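Local coordinates for protein sucrose 6(F)-phosphate phosphorylase (Thermoanaerobacterium thermosaccharolyticum DSM 571, PDB 6S9V) that is a phosphorylase of the alpha-amylase family of carbohydrate-active enzymes, built on a closed barrel of eight parallel strands, at residues A[225-239]-A[254-268]. Numbering follows the deposited sequence. Where two conformers were deposited one is given.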
# COMPACT_ATOMS: atom_id res chain seq x y z
N PHE A 225 2.58 12.22 -14.48
CA PHE A 225 2.37 10.96 -13.78
C PHE A 225 2.90 9.82 -14.64
O PHE A 225 2.51 9.67 -15.81
CB PHE A 225 0.89 10.70 -13.44
CG PHE A 225 0.68 9.44 -12.65
CD1 PHE A 225 0.98 9.41 -11.29
CD2 PHE A 225 0.22 8.29 -13.25
CE1 PHE A 225 0.81 8.25 -10.55
CE2 PHE A 225 0.05 7.13 -12.52
CZ PHE A 225 0.34 7.11 -11.18
N PHE A 226 3.78 9.03 -14.05
CA PHE A 226 4.48 7.94 -14.71
C PHE A 226 4.98 8.36 -16.09
O PHE A 226 4.65 7.77 -17.12
CB PHE A 226 3.61 6.69 -14.79
CG PHE A 226 4.39 5.43 -14.83
CD1 PHE A 226 4.82 4.84 -13.66
CD2 PHE A 226 4.73 4.85 -16.04
CE1 PHE A 226 5.57 3.68 -13.69
CE2 PHE A 226 5.47 3.69 -16.07
CZ PHE A 226 5.90 3.11 -14.89
N VAL A 227 5.80 9.40 -16.10
CA VAL A 227 6.33 9.96 -17.34
C VAL A 227 7.43 9.03 -17.84
O VAL A 227 8.47 8.89 -17.20
CB VAL A 227 6.87 11.39 -17.14
CG1 VAL A 227 7.40 11.94 -18.47
CG2 VAL A 227 5.79 12.31 -16.58
N GLU A 228 7.19 8.38 -19.01
CA GLU A 228 8.14 7.48 -19.64
C GLU A 228 8.89 8.19 -20.76
O GLU A 228 8.34 9.05 -21.44
CB GLU A 228 7.42 6.26 -20.22
CG GLU A 228 6.69 5.45 -19.16
CD GLU A 228 5.92 4.27 -19.74
OE1 GLU A 228 6.56 3.28 -20.13
OE2 GLU A 228 4.68 4.36 -19.81
N PRO A 229 10.17 7.84 -21.00
CA PRO A 229 10.95 6.78 -20.34
C PRO A 229 11.69 7.22 -19.08
O PRO A 229 12.34 6.40 -18.43
CB PRO A 229 11.96 6.40 -21.43
CG PRO A 229 12.22 7.69 -22.13
CD PRO A 229 10.91 8.46 -22.11
N GLU A 230 11.58 8.51 -18.73
CA GLU A 230 12.36 9.04 -17.61
C GLU A 230 12.09 8.28 -16.31
O GLU A 230 13.02 8.05 -15.53
CB GLU A 230 12.04 10.53 -17.43
CG GLU A 230 12.62 11.44 -18.51
CD GLU A 230 11.74 11.55 -19.75
OE1 GLU A 230 10.74 10.82 -19.87
OE2 GLU A 230 12.05 12.41 -20.60
N ILE A 231 10.84 7.91 -16.06
CA ILE A 231 10.54 7.23 -14.80
C ILE A 231 11.35 5.94 -14.67
O ILE A 231 11.78 5.57 -13.58
CB ILE A 231 9.03 6.98 -14.68
CG1 ILE A 231 8.69 6.39 -13.31
CG2 ILE A 231 8.54 6.05 -15.77
CD1 ILE A 231 8.52 7.41 -12.25
N TYR A 232 11.58 5.25 -15.79
CA TYR A 232 12.29 3.97 -15.72
C TYR A 232 13.78 4.17 -15.44
O TYR A 232 14.42 3.28 -14.85
CB TYR A 232 12.07 3.19 -17.02
CG TYR A 232 10.82 2.34 -16.94
CD1 TYR A 232 10.82 1.16 -16.21
CD2 TYR A 232 9.64 2.72 -17.56
CE1 TYR A 232 9.70 0.38 -16.11
CE2 TYR A 232 8.50 1.94 -17.46
CZ TYR A 232 8.54 0.77 -16.74
OH TYR A 232 7.43 -0.04 -16.62
N GLU A 233 14.34 5.31 -15.83
CA GLU A 233 15.73 5.60 -15.48
C GLU A 233 15.90 5.75 -13.97
O GLU A 233 16.89 5.29 -13.40
CB GLU A 233 16.17 6.87 -16.20
CG GLU A 233 16.02 6.80 -17.72
CD GLU A 233 16.39 8.10 -18.40
OE1 GLU A 233 17.46 8.66 -18.08
OE2 GLU A 233 15.60 8.57 -19.25
N PHE A 234 14.93 6.39 -13.31
CA PHE A 234 14.95 6.48 -11.85
C PHE A 234 14.71 5.12 -11.21
O PHE A 234 15.41 4.73 -10.27
CB PHE A 234 13.90 7.47 -11.36
CG PHE A 234 13.78 7.53 -9.87
CD1 PHE A 234 14.72 8.22 -9.11
CD2 PHE A 234 12.75 6.87 -9.21
CE1 PHE A 234 14.63 8.26 -7.74
CE2 PHE A 234 12.65 6.92 -7.84
CZ PHE A 234 13.59 7.62 -7.10
N LEU A 235 13.71 4.38 -11.69
CA LEU A 235 13.42 3.07 -11.12
C LEU A 235 14.62 2.14 -11.25
O LEU A 235 14.98 1.45 -10.29
CB LEU A 235 12.19 2.46 -11.79
CG LEU A 235 10.86 3.13 -11.50
CD1 LEU A 235 9.76 2.54 -12.38
CD2 LEU A 235 10.49 3.00 -10.02
N ASP A 236 15.25 2.12 -12.42
CA ASP A 236 16.41 1.25 -12.60
C ASP A 236 17.53 1.65 -11.66
O ASP A 236 18.16 0.79 -11.03
CB ASP A 236 16.90 1.31 -14.05
CG ASP A 236 15.92 0.68 -15.03
OD1 ASP A 236 15.02 -0.06 -14.59
OD2 ASP A 236 16.05 0.93 -16.25
N TRP A 237 17.80 2.96 -11.54
CA TRP A 237 18.81 3.44 -10.62
C TRP A 237 18.49 3.01 -9.19
O TRP A 237 19.34 2.47 -8.48
CB TRP A 237 18.93 4.96 -10.69
CG TRP A 237 19.81 5.50 -9.60
CD1 TRP A 237 21.16 5.59 -9.60
CD2 TRP A 237 19.38 6.01 -8.33
NE1 TRP A 237 21.61 6.12 -8.42
CE2 TRP A 237 20.53 6.39 -7.62
CE3 TRP A 237 18.13 6.18 -7.72
CZ2 TRP A 237 20.47 6.92 -6.33
CZ3 TRP A 237 18.07 6.71 -6.46
CH2 TRP A 237 19.24 7.08 -5.77
N ALA A 238 17.25 3.25 -8.76
CA ALA A 238 16.88 2.98 -7.38
C ALA A 238 16.94 1.49 -7.07
O ALA A 238 17.35 1.09 -5.98
CB ALA A 238 15.50 3.54 -7.09
N LYS A 239 16.51 0.65 -8.02
CA LYS A 239 16.51 -0.79 -7.78
C LYS A 239 17.93 -1.31 -7.55
O LYS A 239 18.16 -2.11 -6.64
CB LYS A 239 15.85 -1.51 -8.96
CG LYS A 239 15.73 -3.01 -8.77
CD LYS A 239 14.89 -3.66 -9.86
CE LYS A 239 14.61 -5.11 -9.54
NZ LYS A 239 14.43 -5.93 -10.77
N HIS A 254 -0.85 3.61 -8.49
CA HIS A 254 -2.26 3.54 -8.85
C HIS A 254 -2.37 4.03 -10.29
O HIS A 254 -2.23 5.23 -10.55
CB HIS A 254 -3.10 4.38 -7.90
CG HIS A 254 -3.18 3.81 -6.51
ND1 HIS A 254 -3.84 2.64 -6.23
CD2 HIS A 254 -2.65 4.24 -5.34
CE1 HIS A 254 -3.74 2.38 -4.94
NE2 HIS A 254 -3.03 3.34 -4.38
N SER A 255 -2.62 3.12 -11.22
CA SER A 255 -2.68 3.47 -12.63
C SER A 255 -3.49 2.42 -13.37
O SER A 255 -3.94 1.43 -12.79
CB SER A 255 -1.27 3.60 -13.22
OG SER A 255 -1.34 3.95 -14.59
N GLN A 256 -3.66 2.64 -14.67
CA GLN A 256 -4.28 1.63 -15.51
C GLN A 256 -3.42 0.37 -15.49
O GLN A 256 -2.21 0.43 -15.24
CB GLN A 256 -4.43 2.14 -16.94
CG GLN A 256 -5.28 3.38 -17.08
CD GLN A 256 -5.41 3.84 -18.53
OE1 GLN A 256 -4.63 3.43 -19.39
NE2 GLN A 256 -6.40 4.69 -18.79
N PHE A 257 -4.05 -0.78 -15.73
CA PHE A 257 -3.39 -2.06 -15.47
C PHE A 257 -2.17 -2.25 -16.38
O PHE A 257 -1.22 -2.94 -16.00
CB PHE A 257 -4.38 -3.21 -15.63
CG PHE A 257 -4.68 -3.59 -17.04
CD1 PHE A 257 -3.88 -4.49 -17.72
CD2 PHE A 257 -5.77 -3.05 -17.70
CE1 PHE A 257 -4.15 -4.83 -19.03
CE2 PHE A 257 -6.05 -3.40 -19.01
CZ PHE A 257 -5.24 -4.29 -19.67
N GLU A 258 -2.17 -1.63 -17.57
CA GLU A 258 -1.03 -1.79 -18.48
C GLU A 258 0.26 -1.26 -17.86
O GLU A 258 1.34 -1.79 -18.12
CB GLU A 258 -1.32 -1.06 -19.80
CG GLU A 258 -2.47 -1.66 -20.62
CD GLU A 258 -3.84 -1.00 -20.35
OE1 GLU A 258 -4.03 -0.34 -19.29
OE2 GLU A 258 -4.73 -1.15 -21.22
N VAL A 259 0.17 -0.20 -17.05
CA VAL A 259 1.36 0.35 -16.40
C VAL A 259 1.88 -0.62 -15.35
O VAL A 259 3.08 -0.94 -15.31
CB VAL A 259 1.03 1.72 -15.79
CG1 VAL A 259 2.14 2.16 -14.84
CG2 VAL A 259 0.79 2.75 -16.89
N GLN A 260 0.99 -1.10 -14.49
CA GLN A 260 1.36 -2.10 -13.48
C GLN A 260 1.93 -3.35 -14.12
O GLN A 260 2.96 -3.88 -13.68
CB GLN A 260 0.12 -2.44 -12.65
CG GLN A 260 -0.30 -1.33 -11.71
CD GLN A 260 0.35 -1.47 -10.36
OE1 GLN A 260 1.49 -1.07 -10.17
NE2 GLN A 260 -0.36 -2.08 -9.42
N TYR A 261 1.28 -3.86 -15.16
CA TYR A 261 1.75 -5.10 -15.78
C TYR A 261 3.12 -4.92 -16.41
O TYR A 261 3.96 -5.83 -16.36
CB TYR A 261 0.74 -5.58 -16.81
CG TYR A 261 -0.48 -6.28 -16.23
CD1 TYR A 261 -0.96 -5.98 -14.96
CD2 TYR A 261 -1.15 -7.24 -16.97
CE1 TYR A 261 -2.09 -6.63 -14.44
CE2 TYR A 261 -2.27 -7.88 -16.48
CZ TYR A 261 -2.74 -7.58 -15.22
OH TYR A 261 -3.85 -8.26 -14.76
N LYS A 262 3.38 -3.76 -17.02
CA LYS A 262 4.69 -3.53 -17.62
C LYS A 262 5.77 -3.46 -16.54
O LYS A 262 6.88 -3.95 -16.74
CB LYS A 262 4.66 -2.25 -18.45
CG LYS A 262 5.95 -1.90 -19.16
CD LYS A 262 5.70 -0.78 -20.16
CE LYS A 262 6.97 -0.10 -20.61
NZ LYS A 262 6.64 1.13 -21.41
N LEU A 263 5.45 -2.86 -15.39
CA LEU A 263 6.39 -2.85 -14.27
C LEU A 263 6.76 -4.27 -13.85
O LEU A 263 7.94 -4.61 -13.72
CB LEU A 263 5.78 -2.09 -13.09
CG LEU A 263 5.79 -0.57 -13.25
CD1 LEU A 263 4.93 0.07 -12.16
CD2 LEU A 263 7.20 -0.03 -13.22
N ALA A 264 5.75 -5.12 -13.65
CA ALA A 264 6.00 -6.52 -13.32
C ALA A 264 6.75 -7.23 -14.44
O ALA A 264 7.68 -8.01 -14.18
CB ALA A 264 4.67 -7.24 -13.04
N GLU A 265 6.38 -6.97 -15.69
CA GLU A 265 7.07 -7.60 -16.82
C GLU A 265 8.54 -7.20 -16.85
O GLU A 265 9.39 -7.98 -17.30
CB GLU A 265 6.36 -7.21 -18.12
CG GLU A 265 6.80 -7.99 -19.36
CD GLU A 265 8.05 -7.42 -20.02
OE1 GLU A 265 8.25 -6.19 -19.97
OE2 GLU A 265 8.82 -8.21 -20.61
N ARG A 266 8.86 -6.00 -16.39
CA ARG A 266 10.24 -5.52 -16.34
C ARG A 266 10.95 -5.88 -15.04
O ARG A 266 12.10 -5.46 -14.86
CB ARG A 266 10.26 -4.01 -16.56
CG ARG A 266 9.91 -3.65 -18.00
CD ARG A 266 10.03 -2.17 -18.29
NE ARG A 266 9.89 -1.91 -19.72
CZ ARG A 266 10.21 -0.77 -20.31
NH1 ARG A 266 10.70 0.24 -19.59
NH2 ARG A 266 10.06 -0.63 -21.62
N GLY A 267 10.33 -6.68 -14.18
CA GLY A 267 11.00 -7.19 -13.00
C GLY A 267 10.83 -6.39 -11.73
O GLY A 267 11.64 -6.57 -10.80
N PHE A 268 9.84 -5.51 -11.66
CA PHE A 268 9.55 -4.74 -10.45
C PHE A 268 8.39 -5.36 -9.68
O PHE A 268 7.39 -5.78 -10.27
CB PHE A 268 9.21 -3.28 -10.80
CG PHE A 268 10.36 -2.52 -11.39
CD1 PHE A 268 11.32 -1.93 -10.58
CD2 PHE A 268 10.48 -2.40 -12.76
CE1 PHE A 268 12.38 -1.24 -11.13
CE2 PHE A 268 11.54 -1.70 -13.32
CZ PHE A 268 12.49 -1.12 -12.50
O HOH W 1 5.03 0.58 -16.87
O HOH W 2 13.82 -4.64 -12.95
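Lys-239 reaches from helix 230-239 to the turn just after the C-terminal end of helix 257-265 and puts its NZ 2.9 Å from Gly-267 O. Its extended chain is what spans the gap. The ammonium sits above the carbonyl plane, with a C=O...N angle of 128°. A water accepts a second bond from the same NZ and donates to Arg-266 O, so one lysine serves two carbonyls at the helix end. There Gly-267, at positive phi, is the C-prime residue of a Schellman motif; Phe-268 N and Gly-267 N return to Leu-263 O and Ala-264 O.

Glu-228, in the loop leading into helix 230-239, takes Lys-262 NZ in a short salt bridge, 2.5 Å, on the syn lone pair of its OE1. In this TIM barrel the two helices follow strands 207-210 and 248-251, running side by side with axes 39° apart, and Leu-235, Leu-263 and Phe-268 all rest on Leu-251 of the strand between. Tyr-232 fills the middle: the OH of this buried residue meets a water at 2.5 Å, which donates to Val-259 O. The Arg-266 guanidinium, its plane tilted 57° from the Tyr-232 ring, directs NH1 onto that ring, 3.2 Å above its centre, in a cation-pi contact with CZ 4.2 Å from the centroid. Toward the start of both segments, Val-259 CG1 makes a CH-pi contact 3.7 Å from the centroid of the Phe-226 ring, whose opposite face takes Ile-231 CG2.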